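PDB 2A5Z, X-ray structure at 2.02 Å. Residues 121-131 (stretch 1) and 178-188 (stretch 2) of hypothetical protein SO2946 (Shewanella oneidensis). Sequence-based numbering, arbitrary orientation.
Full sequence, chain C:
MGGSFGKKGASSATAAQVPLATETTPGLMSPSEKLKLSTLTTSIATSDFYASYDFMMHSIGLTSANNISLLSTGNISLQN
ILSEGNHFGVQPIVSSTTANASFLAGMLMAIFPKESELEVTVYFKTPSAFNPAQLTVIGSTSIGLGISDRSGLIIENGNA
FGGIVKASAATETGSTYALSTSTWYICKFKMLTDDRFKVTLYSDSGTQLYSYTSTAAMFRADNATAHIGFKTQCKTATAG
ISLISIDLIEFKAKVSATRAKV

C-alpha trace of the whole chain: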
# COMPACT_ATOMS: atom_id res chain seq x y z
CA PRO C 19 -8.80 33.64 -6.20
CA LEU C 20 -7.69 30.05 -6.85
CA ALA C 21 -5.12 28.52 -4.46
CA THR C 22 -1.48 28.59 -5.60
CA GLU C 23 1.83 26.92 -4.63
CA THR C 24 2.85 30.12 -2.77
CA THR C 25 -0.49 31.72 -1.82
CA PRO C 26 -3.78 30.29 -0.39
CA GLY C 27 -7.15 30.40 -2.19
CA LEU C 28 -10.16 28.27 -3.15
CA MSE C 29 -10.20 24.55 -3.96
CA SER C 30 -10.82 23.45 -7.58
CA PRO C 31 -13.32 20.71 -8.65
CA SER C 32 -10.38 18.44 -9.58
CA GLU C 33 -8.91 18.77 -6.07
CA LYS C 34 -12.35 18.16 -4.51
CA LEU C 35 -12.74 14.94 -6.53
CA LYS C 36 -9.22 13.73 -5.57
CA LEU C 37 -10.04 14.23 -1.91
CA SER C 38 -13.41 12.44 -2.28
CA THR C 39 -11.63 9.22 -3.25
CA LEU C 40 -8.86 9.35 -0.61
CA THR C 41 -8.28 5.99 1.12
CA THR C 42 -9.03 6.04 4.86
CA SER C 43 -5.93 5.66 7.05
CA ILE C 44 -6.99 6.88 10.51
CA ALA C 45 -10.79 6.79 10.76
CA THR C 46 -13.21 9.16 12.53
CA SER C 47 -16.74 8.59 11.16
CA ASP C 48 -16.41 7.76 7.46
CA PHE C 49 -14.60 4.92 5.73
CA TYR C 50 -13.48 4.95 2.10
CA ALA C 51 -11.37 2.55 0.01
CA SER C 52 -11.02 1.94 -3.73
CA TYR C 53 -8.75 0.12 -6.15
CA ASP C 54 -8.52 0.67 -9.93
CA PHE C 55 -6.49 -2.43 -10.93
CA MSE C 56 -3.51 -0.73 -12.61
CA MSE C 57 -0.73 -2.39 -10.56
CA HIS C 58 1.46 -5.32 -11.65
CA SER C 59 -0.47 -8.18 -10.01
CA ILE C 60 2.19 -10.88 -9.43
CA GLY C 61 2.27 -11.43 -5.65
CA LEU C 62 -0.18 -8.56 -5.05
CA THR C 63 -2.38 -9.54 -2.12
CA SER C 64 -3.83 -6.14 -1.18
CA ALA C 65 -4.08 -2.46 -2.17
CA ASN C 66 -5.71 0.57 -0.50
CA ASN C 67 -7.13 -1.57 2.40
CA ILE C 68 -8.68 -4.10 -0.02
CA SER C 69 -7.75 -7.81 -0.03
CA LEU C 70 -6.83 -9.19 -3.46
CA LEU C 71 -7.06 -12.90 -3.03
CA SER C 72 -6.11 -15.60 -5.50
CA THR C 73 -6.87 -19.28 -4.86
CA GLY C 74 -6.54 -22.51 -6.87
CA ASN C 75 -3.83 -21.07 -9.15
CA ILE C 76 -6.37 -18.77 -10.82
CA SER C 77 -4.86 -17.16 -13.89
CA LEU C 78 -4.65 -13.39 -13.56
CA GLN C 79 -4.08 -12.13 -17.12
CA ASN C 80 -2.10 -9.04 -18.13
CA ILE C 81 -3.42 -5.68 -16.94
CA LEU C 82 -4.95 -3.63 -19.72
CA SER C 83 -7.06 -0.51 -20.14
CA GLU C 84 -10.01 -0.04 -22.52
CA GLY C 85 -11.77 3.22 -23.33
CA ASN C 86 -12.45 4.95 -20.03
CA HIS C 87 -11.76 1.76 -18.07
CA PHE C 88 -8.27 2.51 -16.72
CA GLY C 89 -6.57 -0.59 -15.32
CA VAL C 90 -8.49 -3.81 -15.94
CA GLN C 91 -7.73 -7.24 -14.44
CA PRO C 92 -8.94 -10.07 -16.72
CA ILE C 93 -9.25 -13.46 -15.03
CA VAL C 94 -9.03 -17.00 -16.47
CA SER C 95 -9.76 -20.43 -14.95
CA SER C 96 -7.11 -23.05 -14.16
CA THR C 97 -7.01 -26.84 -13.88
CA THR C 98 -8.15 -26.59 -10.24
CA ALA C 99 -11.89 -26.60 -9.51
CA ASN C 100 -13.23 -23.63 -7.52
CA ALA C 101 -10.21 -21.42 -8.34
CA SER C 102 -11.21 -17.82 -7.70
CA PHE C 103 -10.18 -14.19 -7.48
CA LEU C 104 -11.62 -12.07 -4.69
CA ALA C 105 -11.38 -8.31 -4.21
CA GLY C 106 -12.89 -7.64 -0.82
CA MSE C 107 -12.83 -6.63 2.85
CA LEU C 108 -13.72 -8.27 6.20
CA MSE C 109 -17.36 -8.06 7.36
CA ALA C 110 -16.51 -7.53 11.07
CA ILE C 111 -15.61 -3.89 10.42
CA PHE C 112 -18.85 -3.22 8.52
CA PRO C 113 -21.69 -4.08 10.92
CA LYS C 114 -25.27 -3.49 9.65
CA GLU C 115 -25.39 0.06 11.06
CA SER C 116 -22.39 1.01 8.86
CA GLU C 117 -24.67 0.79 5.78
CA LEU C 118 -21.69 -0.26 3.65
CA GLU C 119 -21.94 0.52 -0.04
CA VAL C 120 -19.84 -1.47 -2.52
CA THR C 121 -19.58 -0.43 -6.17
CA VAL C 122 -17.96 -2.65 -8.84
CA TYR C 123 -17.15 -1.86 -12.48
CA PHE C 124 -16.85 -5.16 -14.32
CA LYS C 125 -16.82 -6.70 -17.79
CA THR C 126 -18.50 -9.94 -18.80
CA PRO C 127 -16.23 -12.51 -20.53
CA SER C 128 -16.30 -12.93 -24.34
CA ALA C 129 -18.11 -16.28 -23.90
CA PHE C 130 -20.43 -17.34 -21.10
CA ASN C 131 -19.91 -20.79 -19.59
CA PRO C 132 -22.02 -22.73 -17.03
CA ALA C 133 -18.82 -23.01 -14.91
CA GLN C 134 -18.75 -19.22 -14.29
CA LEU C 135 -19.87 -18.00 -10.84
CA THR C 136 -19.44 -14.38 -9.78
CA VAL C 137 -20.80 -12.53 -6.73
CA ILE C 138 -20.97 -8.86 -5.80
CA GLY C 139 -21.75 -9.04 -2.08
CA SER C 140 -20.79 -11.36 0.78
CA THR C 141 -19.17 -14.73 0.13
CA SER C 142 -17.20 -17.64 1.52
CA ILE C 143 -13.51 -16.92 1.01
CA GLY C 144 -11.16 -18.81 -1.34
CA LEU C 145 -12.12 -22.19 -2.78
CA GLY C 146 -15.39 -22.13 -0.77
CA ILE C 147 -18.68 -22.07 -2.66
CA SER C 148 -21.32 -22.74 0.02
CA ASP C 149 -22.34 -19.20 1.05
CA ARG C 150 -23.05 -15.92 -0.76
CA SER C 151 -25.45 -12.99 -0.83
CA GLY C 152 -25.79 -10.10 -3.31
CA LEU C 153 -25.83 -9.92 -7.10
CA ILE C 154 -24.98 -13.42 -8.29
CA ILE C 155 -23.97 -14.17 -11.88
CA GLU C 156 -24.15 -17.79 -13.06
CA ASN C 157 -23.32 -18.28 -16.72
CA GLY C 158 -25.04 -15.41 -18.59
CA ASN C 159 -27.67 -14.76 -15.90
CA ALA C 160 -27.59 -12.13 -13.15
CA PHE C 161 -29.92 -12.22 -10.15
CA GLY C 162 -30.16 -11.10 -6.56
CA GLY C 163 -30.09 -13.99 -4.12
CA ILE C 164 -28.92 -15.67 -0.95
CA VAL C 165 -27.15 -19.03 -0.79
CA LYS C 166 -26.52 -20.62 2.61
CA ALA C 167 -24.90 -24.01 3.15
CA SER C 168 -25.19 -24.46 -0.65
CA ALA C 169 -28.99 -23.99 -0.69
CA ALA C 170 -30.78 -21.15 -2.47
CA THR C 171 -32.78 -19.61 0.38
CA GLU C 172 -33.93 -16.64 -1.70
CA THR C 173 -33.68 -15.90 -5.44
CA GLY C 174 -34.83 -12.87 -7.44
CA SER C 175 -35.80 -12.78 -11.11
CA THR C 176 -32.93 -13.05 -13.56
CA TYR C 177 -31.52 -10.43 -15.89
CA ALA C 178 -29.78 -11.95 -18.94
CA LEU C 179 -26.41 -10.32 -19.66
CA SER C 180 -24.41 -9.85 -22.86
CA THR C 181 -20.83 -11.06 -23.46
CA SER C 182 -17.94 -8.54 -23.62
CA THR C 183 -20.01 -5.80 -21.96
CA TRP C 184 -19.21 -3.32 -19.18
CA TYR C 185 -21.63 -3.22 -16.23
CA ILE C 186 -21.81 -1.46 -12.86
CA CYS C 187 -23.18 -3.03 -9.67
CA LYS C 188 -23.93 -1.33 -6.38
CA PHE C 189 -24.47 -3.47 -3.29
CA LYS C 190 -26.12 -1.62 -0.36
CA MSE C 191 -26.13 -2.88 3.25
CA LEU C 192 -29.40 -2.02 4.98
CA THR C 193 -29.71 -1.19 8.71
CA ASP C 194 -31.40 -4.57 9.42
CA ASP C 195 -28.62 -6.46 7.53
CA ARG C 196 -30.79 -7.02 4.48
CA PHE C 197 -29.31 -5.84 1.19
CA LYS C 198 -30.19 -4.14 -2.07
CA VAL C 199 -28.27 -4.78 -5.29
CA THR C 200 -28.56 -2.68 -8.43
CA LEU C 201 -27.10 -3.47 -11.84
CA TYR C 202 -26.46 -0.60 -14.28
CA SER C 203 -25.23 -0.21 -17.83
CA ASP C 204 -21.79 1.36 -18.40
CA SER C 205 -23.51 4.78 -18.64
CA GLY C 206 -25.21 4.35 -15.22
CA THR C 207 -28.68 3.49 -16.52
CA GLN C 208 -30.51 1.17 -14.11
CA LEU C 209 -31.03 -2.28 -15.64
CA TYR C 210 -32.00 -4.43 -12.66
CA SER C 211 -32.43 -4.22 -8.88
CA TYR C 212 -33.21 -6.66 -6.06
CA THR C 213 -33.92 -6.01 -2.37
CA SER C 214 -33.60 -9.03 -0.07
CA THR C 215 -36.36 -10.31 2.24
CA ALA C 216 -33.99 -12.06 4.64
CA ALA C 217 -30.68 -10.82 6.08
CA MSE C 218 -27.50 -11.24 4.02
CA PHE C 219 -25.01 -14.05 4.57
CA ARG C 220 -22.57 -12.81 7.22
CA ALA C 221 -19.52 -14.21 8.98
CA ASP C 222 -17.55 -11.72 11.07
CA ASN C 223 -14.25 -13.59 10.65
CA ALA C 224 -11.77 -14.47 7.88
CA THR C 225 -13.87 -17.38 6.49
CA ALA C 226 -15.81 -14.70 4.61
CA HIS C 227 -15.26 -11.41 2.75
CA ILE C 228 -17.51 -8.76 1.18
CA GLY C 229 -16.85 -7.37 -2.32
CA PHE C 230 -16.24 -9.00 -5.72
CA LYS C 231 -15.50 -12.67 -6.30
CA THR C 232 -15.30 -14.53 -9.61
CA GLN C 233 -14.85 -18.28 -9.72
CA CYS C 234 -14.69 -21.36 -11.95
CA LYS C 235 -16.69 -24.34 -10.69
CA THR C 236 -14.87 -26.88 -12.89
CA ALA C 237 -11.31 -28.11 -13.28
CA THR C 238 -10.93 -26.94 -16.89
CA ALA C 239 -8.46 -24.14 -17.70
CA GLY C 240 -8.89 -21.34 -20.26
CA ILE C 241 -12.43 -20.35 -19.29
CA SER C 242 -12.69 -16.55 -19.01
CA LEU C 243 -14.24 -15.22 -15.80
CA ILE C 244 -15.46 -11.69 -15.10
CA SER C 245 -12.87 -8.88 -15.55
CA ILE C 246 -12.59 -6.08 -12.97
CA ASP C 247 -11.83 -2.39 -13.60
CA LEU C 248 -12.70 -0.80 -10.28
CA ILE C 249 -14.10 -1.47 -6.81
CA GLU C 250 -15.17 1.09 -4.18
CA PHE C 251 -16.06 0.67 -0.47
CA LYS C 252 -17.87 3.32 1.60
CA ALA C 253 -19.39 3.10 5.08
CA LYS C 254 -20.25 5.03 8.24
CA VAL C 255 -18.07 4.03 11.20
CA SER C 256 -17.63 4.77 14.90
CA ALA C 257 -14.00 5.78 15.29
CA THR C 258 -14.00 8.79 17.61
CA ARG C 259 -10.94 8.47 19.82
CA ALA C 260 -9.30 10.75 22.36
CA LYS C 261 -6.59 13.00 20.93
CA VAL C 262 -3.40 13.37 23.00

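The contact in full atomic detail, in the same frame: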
# COMPACT_ATOMS: atom_id res chain seq x y z
N THR C 121 -19.35 -0.64 -4.75
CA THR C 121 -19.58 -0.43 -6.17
C THR C 121 -18.48 -1.11 -6.99
O THR C 121 -17.30 -0.96 -6.67
CB THR C 121 -19.66 1.07 -6.52
OG1 THR C 121 -20.59 1.71 -5.64
CG2 THR C 121 -20.13 1.26 -7.96
N VAL C 122 -18.88 -1.87 -8.02
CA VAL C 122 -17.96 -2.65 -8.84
C VAL C 122 -18.19 -2.38 -10.33
O VAL C 122 -19.32 -2.50 -10.82
CB VAL C 122 -18.10 -4.19 -8.60
CG1 VAL C 122 -17.11 -4.96 -9.48
CG2 VAL C 122 -17.86 -4.55 -7.15
N TYR C 123 -17.12 -2.02 -11.04
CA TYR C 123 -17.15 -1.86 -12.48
C TYR C 123 -16.50 -3.10 -13.07
O TYR C 123 -15.32 -3.37 -12.82
CB TYR C 123 -16.39 -0.59 -12.90
CG TYR C 123 -17.01 0.69 -12.38
CD1 TYR C 123 -17.63 1.59 -13.25
CD2 TYR C 123 -16.98 1.01 -11.02
CE1 TYR C 123 -18.19 2.79 -12.77
CE2 TYR C 123 -17.54 2.19 -10.53
CZ TYR C 123 -18.16 3.07 -11.41
OH TYR C 123 -18.72 4.23 -10.93
N PHE C 124 -17.28 -3.85 -13.85
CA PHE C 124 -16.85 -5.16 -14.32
C PHE C 124 -17.29 -5.46 -15.74
O PHE C 124 -18.30 -4.92 -16.21
CB PHE C 124 -17.34 -6.27 -13.36
CG PHE C 124 -18.83 -6.47 -13.34
CD1 PHE C 124 -19.44 -7.42 -14.17
CD2 PHE C 124 -19.64 -5.73 -12.48
CE1 PHE C 124 -20.81 -7.61 -14.15
CE2 PHE C 124 -21.02 -5.91 -12.47
CZ PHE C 124 -21.60 -6.86 -13.29
N LYS C 125 -16.54 -6.33 -16.41
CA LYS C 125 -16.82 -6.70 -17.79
C LYS C 125 -17.08 -8.19 -17.89
O LYS C 125 -16.28 -9.01 -17.43
CB LYS C 125 -15.65 -6.31 -18.72
CG LYS C 125 -15.96 -6.47 -20.21
CD LYS C 125 -14.80 -6.05 -21.10
CE LYS C 125 -15.23 -6.09 -22.58
NZ LYS C 125 -14.13 -5.77 -23.53
N THR C 126 -18.20 -8.54 -18.52
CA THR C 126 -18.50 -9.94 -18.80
C THR C 126 -17.45 -10.53 -19.76
O THR C 126 -16.89 -9.81 -20.58
CB THR C 126 -19.92 -10.12 -19.33
OG1 THR C 126 -20.16 -9.22 -20.42
CG2 THR C 126 -20.93 -9.86 -18.22
N PRO C 127 -17.17 -11.85 -19.62
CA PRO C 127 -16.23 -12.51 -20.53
C PRO C 127 -16.76 -12.54 -21.98
O PRO C 127 -17.94 -12.24 -22.21
CB PRO C 127 -16.14 -13.94 -19.96
CG PRO C 127 -17.37 -14.13 -19.15
CD PRO C 127 -17.73 -12.77 -18.62
N SER C 128 -15.90 -12.89 -22.94
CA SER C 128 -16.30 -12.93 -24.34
C SER C 128 -17.17 -14.15 -24.70
O SER C 128 -17.78 -14.19 -25.78
CB SER C 128 -15.07 -12.83 -25.25
OG SER C 128 -14.23 -13.95 -25.06
N ALA C 129 -17.19 -15.14 -23.81
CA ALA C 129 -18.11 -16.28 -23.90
C ALA C 129 -18.58 -16.62 -22.50
O ALA C 129 -17.76 -16.70 -21.57
CB ALA C 129 -17.41 -17.50 -24.53
N PHE C 130 -19.89 -16.78 -22.34
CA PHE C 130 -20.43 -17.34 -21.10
C PHE C 130 -20.18 -18.85 -21.03
O PHE C 130 -20.00 -19.51 -22.05
CB PHE C 130 -21.92 -17.02 -20.94
CG PHE C 130 -22.21 -15.55 -20.74
CD1 PHE C 130 -21.61 -14.83 -19.71
CD2 PHE C 130 -23.10 -14.88 -21.59
CE1 PHE C 130 -21.88 -13.47 -19.54
CE2 PHE C 130 -23.38 -13.53 -21.42
CZ PHE C 130 -22.77 -12.82 -20.40
N ASN C 131 -20.15 -19.38 -19.82
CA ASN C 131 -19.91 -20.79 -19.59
C ASN C 131 -20.63 -21.15 -18.29
O ASN C 131 -20.61 -20.35 -17.35
CB ASN C 131 -18.39 -21.04 -19.48
CG ASN C 131 -18.02 -22.51 -19.44
OD1 ASN C 131 -18.28 -23.21 -18.45
ND2 ASN C 131 -17.38 -22.99 -20.50
N ALA C 178 -30.75 -11.32 -18.04
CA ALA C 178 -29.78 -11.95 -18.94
C ALA C 178 -28.77 -10.94 -19.50
O ALA C 178 -29.14 -9.91 -20.07
CB ALA C 178 -30.48 -12.72 -20.06
N LEU C 179 -27.49 -11.23 -19.29
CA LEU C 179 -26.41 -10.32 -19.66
C LEU C 179 -25.89 -10.59 -21.06
O LEU C 179 -26.21 -11.61 -21.67
CB LEU C 179 -25.25 -10.44 -18.66
CG LEU C 179 -25.55 -10.30 -17.17
CD1 LEU C 179 -24.36 -10.82 -16.38
CD2 LEU C 179 -25.88 -8.85 -16.78
N SER C 180 -25.08 -9.66 -21.58
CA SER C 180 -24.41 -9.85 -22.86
C SER C 180 -22.92 -10.07 -22.62
O SER C 180 -22.37 -9.56 -21.65
CB SER C 180 -24.62 -8.62 -23.76
OG SER C 180 -25.98 -8.52 -24.19
N THR C 181 -22.28 -10.85 -23.50
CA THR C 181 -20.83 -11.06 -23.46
C THR C 181 -20.08 -9.76 -23.78
O THR C 181 -20.65 -8.84 -24.37
CB THR C 181 -20.36 -12.17 -24.43
OG1 THR C 181 -20.81 -11.89 -25.76
CG2 THR C 181 -20.88 -13.54 -23.99
N SER C 182 -18.82 -9.69 -23.36
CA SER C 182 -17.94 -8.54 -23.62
C SER C 182 -18.61 -7.17 -23.41
O SER C 182 -18.53 -6.28 -24.26
CB SER C 182 -17.36 -8.64 -25.03
OG SER C 182 -16.63 -9.85 -25.16
N THR C 183 -19.26 -7.02 -22.26
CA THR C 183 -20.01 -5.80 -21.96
C THR C 183 -19.64 -5.29 -20.58
O THR C 183 -19.51 -6.08 -19.64
CB THR C 183 -21.53 -6.03 -22.06
OG1 THR C 183 -21.85 -6.47 -23.38
CG2 THR C 183 -22.34 -4.76 -21.74
N TRP C 184 -19.50 -3.97 -20.46
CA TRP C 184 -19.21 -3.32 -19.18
C TRP C 184 -20.48 -3.02 -18.41
O TRP C 184 -21.44 -2.47 -18.97
CB TRP C 184 -18.42 -2.03 -19.42
CG TRP C 184 -17.00 -2.31 -19.75
CD1 TRP C 184 -16.43 -2.31 -20.99
CD2 TRP C 184 -15.96 -2.64 -18.82
NE1 TRP C 184 -15.09 -2.62 -20.89
CE2 TRP C 184 -14.78 -2.84 -19.57
CE3 TRP C 184 -15.92 -2.80 -17.43
CZ2 TRP C 184 -13.56 -3.18 -18.97
CZ3 TRP C 184 -14.71 -3.15 -16.83
CH2 TRP C 184 -13.54 -3.33 -17.60
N TYR C 185 -20.48 -3.37 -17.13
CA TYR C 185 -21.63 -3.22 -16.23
C TYR C 185 -21.16 -2.56 -14.94
O TYR C 185 -19.97 -2.59 -14.62
CB TYR C 185 -22.26 -4.58 -15.90
CG TYR C 185 -22.97 -5.26 -17.05
CD1 TYR C 185 -24.25 -4.85 -17.44
CD2 TYR C 185 -22.38 -6.31 -17.74
CE1 TYR C 185 -24.91 -5.46 -18.50
CE2 TYR C 185 -23.04 -6.94 -18.81
CZ TYR C 185 -24.31 -6.51 -19.18
OH TYR C 185 -24.97 -7.12 -20.21
N ILE C 186 -22.10 -1.97 -14.20
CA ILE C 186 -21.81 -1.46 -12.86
C ILE C 186 -22.79 -2.12 -11.89
O ILE C 186 -23.96 -2.30 -12.22
CB ILE C 186 -21.92 0.10 -12.79
CG1 ILE C 186 -21.17 0.76 -13.96
CG2 ILE C 186 -21.43 0.65 -11.42
CD1 ILE C 186 -21.51 2.23 -14.18
N CYS C 187 -22.31 -2.53 -10.72
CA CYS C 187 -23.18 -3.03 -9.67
C CYS C 187 -22.91 -2.32 -8.36
O CYS C 187 -21.76 -2.19 -7.93
CB CYS C 187 -23.05 -4.55 -9.49
SG CYS C 187 -23.99 -5.21 -8.07
N LYS C 188 -23.99 -1.84 -7.73
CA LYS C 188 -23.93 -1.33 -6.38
C LYS C 188 -24.64 -2.29 -5.42
O LYS C 188 -25.78 -2.71 -5.65
CB LYS C 188 -24.53 0.08 -6.31
CG LYS C 188 -24.48 0.72 -4.92
CD LYS C 188 -24.50 2.24 -5.01
CE LYS C 188 -25.74 2.77 -5.68
NZ LYS C 188 -25.92 4.20 -5.36
O HOH W 1 -14.17 -9.02 -24.20

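Residues 121-125 and 184-188 are neighbouring antiparallel strands, and the loop before the second strand folds over the loop that follows the first. Together the two stretches bury 986 Å² of surface, and the rules of the contact change along stretch 2, from loop chemistry to regular sheet.

Ala178 makes no contact. Leu179 points toward stretch 1 and offers its CB to Phe130 CZ at 3.9 Å, an apolar meeting at the far end of the interface. Ser180 turns its side chain away and contributes backbone instead: its carbonyl O accepts a hydrogen bond from Thr126 OG1 at 2.6 Å, while its N donates to Tyr185 OH at 2.9 Å within its own stretch, tying the loop to the strand it leads into. Thr181 lays CG2 over one face of the Phe130 ring, 3.8 Å from the ring centroid, a CH-pi contact that gives the partly exposed aromatic a methyl to rest on.

Ser182 takes positive phi and psi (44/49), and its N donates to Pro127 O at 2.9 Å. A water links the side chains here, lying 2.8 Å from Ser182 OG and accepting a weak hydrogen bond from Lys125 NZ at 3.3 Å. Thr183 is held twice by one residue: its O accepts from Thr126 N at 3.0 Å, and its N donates to Thr126 OG1 at 3.0 Å. Thr126 OG1 thus accepts from one loop amide while donating to the Ser180 carbonyl, so a single buried hydroxyl satisfies two backbone groups where the strand ladder gives way to loop.

From Trp184 the sheet takes over. Trp184 and Lys125 form a non-hydrogen-bonded pair, and the lysine's aliphatic chain, all trans, crosses the indole: Lys125 CB sits 3.5 Å from the centroid of the six-membered ring, almost on its normal. Tyr185 and Phe124 are the first hydrogen-bonded pair, with Tyr185 N to Phe124 O at 2.8 Å and Phe124 N to Tyr185 O at 3.1 Å. On their face of the sheet, Tyr185 CB covers the Phe124 ring, 3.9 Å from its centroid; the two rings themselves meet obliquely.

Ile186 returns to the face of Trp184 and places CG2 4.1 Å from the Tyr123 ring centroid. Cys187 pairs with Val122 through Val122 N to Cys187 O at 2.9 Å and Cys187 N to Val122 O at 3.0 Å, while its CB reaches the edge of the Phe124 ring, 3.9 Å from CE2. Lys188, opposite Thr121, leads its chain end away from the contact.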